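Local atomic coordinates of D7 protein (Anopheles stephensi, PDB entry 3NHI), a protein that binds and sequesters cysteinyl leukotrienes and thromboxane A2 analogs, modulating the host response while female mosquitoes feed on vertebrate blood. Residues A[195-200]-A[256-261]. Numbering follows the deposited sequence.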
# COMPACT_ATOMS: atom_id res chain seq x y z
N ARG A 195 -5.86 -3.02 8.43
CA ARG A 195 -6.25 -2.21 7.28
C ARG A 195 -5.02 -1.56 6.63
O ARG A 195 -4.88 -1.56 5.41
CB ARG A 195 -7.28 -1.17 7.69
CG ARG A 195 -8.64 -1.78 8.01
CD ARG A 195 -9.63 -0.69 8.39
NE ARG A 195 -11.00 -1.19 8.51
CZ ARG A 195 -11.86 -1.29 7.49
NH1 ARG A 195 -11.52 -0.95 6.26
NH2 ARG A 195 -13.09 -1.74 7.72
N GLY A 196 -4.09 -1.07 7.44
CA GLY A 196 -2.86 -0.47 6.92
C GLY A 196 -1.98 -1.44 6.14
O GLY A 196 -1.34 -1.07 5.15
N LEU A 197 -1.96 -2.70 6.58
CA LEU A 197 -1.19 -3.74 5.90
C LEU A 197 -1.96 -4.39 4.75
O LEU A 197 -1.43 -5.27 4.08
CB LEU A 197 -0.76 -4.82 6.89
CG LEU A 197 0.03 -4.40 8.13
CD1 LEU A 197 0.56 -5.63 8.84
CD2 LEU A 197 1.15 -3.41 7.84
N ARG A 198 -3.20 -3.95 4.54
CA ARG A 198 -4.09 -4.46 3.49
C ARG A 198 -4.45 -5.94 3.69
O ARG A 198 -4.82 -6.64 2.76
CB ARG A 198 -3.49 -4.19 2.09
CG ARG A 198 -3.77 -2.78 1.54
CD ARG A 198 -3.12 -1.64 2.36
NE ARG A 198 -3.25 -0.36 1.65
CZ ARG A 198 -2.74 0.80 2.06
NH1 ARG A 198 -2.04 0.87 3.19
NH2 ARG A 198 -2.91 1.89 1.32
N TYR A 199 -4.36 -6.39 4.94
CA TYR A 199 -4.93 -7.68 5.35
C TYR A 199 -6.46 -7.67 5.23
O TYR A 199 -7.09 -8.72 5.04
CB TYR A 199 -4.59 -7.97 6.80
CG TYR A 199 -3.19 -8.44 7.12
CD1 TYR A 199 -2.18 -8.49 6.14
CD2 TYR A 199 -2.87 -8.81 8.41
CE1 TYR A 199 -0.90 -8.93 6.47
CE2 TYR A 199 -1.61 -9.24 8.75
CZ TYR A 199 -0.62 -9.32 7.79
OH TYR A 199 0.64 -9.75 8.16
N MET A 200 -7.05 -6.50 5.43
CA MET A 200 -8.49 -6.32 5.34
C MET A 200 -8.78 -4.98 4.72
O MET A 200 -7.98 -4.05 4.83
CB MET A 200 -9.14 -6.36 6.74
CG MET A 200 -8.93 -7.66 7.47
SD MET A 200 -9.74 -7.72 9.08
CE MET A 200 -11.42 -8.12 8.58
N ASN A 256 7.12 -13.38 13.06
CA ASN A 256 8.19 -12.99 12.15
C ASN A 256 7.64 -12.29 10.90
O ASN A 256 8.21 -11.30 10.45
CB ASN A 256 9.05 -14.20 11.78
CG ASN A 256 9.83 -14.75 12.97
OD1 ASN A 256 10.01 -14.07 13.97
ND2 ASN A 256 10.30 -15.98 12.84
N ALA A 257 6.54 -12.80 10.37
CA ALA A 257 5.90 -12.23 9.18
C ALA A 257 5.33 -10.84 9.46
O ALA A 257 5.51 -9.91 8.67
CB ALA A 257 4.80 -13.15 8.68
N PHE A 258 4.68 -10.70 10.61
CA PHE A 258 4.03 -9.45 11.01
C PHE A 258 5.09 -8.39 11.36
O PHE A 258 4.93 -7.21 11.01
CB PHE A 258 3.13 -9.76 12.20
CG PHE A 258 2.02 -8.76 12.47
CD1 PHE A 258 1.05 -8.44 11.52
CD2 PHE A 258 1.91 -8.25 13.75
CE1 PHE A 258 -0.02 -7.57 11.86
CE2 PHE A 258 0.87 -7.39 14.10
CZ PHE A 258 -0.10 -7.05 13.15
N ASP A 259 6.17 -8.81 12.03
CA ASP A 259 7.27 -7.91 12.35
C ASP A 259 7.96 -7.43 11.07
O ASP A 259 8.29 -6.25 10.95
CB ASP A 259 8.32 -8.59 13.25
CG ASP A 259 7.82 -8.90 14.65
OD1 ASP A 259 6.76 -8.39 15.06
OD2 ASP A 259 8.53 -9.65 15.36
N PHE A 260 8.15 -8.33 10.11
CA PHE A 260 8.77 -7.92 8.83
C PHE A 260 7.86 -6.91 8.12
O PHE A 260 8.35 -5.92 7.58
CB PHE A 260 9.07 -9.13 7.95
CG PHE A 260 9.85 -8.81 6.70
CD1 PHE A 260 10.89 -7.89 6.71
CD2 PHE A 260 9.57 -9.48 5.53
CE1 PHE A 260 11.64 -7.62 5.56
CE2 PHE A 260 10.30 -9.23 4.36
CZ PHE A 260 11.35 -8.30 4.38
N HIS A 261 6.55 -7.16 8.15
CA HIS A 261 5.65 -6.19 7.55
C HIS A 261 5.64 -4.87 8.33
O HIS A 261 5.51 -3.80 7.72
CB HIS A 261 4.24 -6.74 7.33
CG HIS A 261 3.50 -6.07 6.21
ND1 HIS A 261 2.41 -6.66 5.60
CD2 HIS A 261 3.69 -4.89 5.57
CE1 HIS A 261 1.95 -5.86 4.65
NE2 HIS A 261 2.71 -4.78 4.61
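Leu-197 lies over one face of the His-261 imidazole and touches it with most of its side chain. Methyl CD2 makes a CH-pi contact, 3.8 Å from the ring centroid and only 12° off the ring normal, while Leu-197 CB sits over the same face, 3.7 Å from His-261 CE1. The other methyl, CD1, turns to Phe-258 and meets CE1 of its ring at 3.6 Å, so one leucine fork is shared between two aromatic groups about one helical turn apart. On Phe-258 and His-261 alike, CG is anti to the backbone N (chi1 -160° and -153°), and the rings beyond it meet Leu-197 and Tyr-199.

Tyr-199 completes the first shell. Its OH comes to the edge of the Phe-258 ring, near the ring plane, 3.6 Å from CD1, and its CE2 packs 3.9 Å from Phe-258 CE1. On the other side of the phenol, CE1 passes His-261 ND1 at 4.1 Å, the two side chains running in opposite directions.

The polar ends are tied together through a third residue: Asp-213 OD2 is hydrogen-bonded to both Tyr-199 OH and His-261 ND1. One carboxylate oxygen thus links the two rings, probably limits their rotation and would probably favour a protonated imidazole. Leu-197 itself is placed by the end of its helix, where Arg-198, with positive phi, closes a Schellman motif and its NH1 bonds back to Gly-196 O at 2.8 Å; NH1 also forms a salt bridge with Glu-9.

Residues 195-200 belong to the PBP/GOBP (odorant-binding) family region of this largely helical protein. The contact is buried packing away from the lipid pocket, joining the C-terminal end of helix 184-196 and the turn into strand 200-201 to helix 251-266, with helix 207-216 supplying Asp-213 beside them.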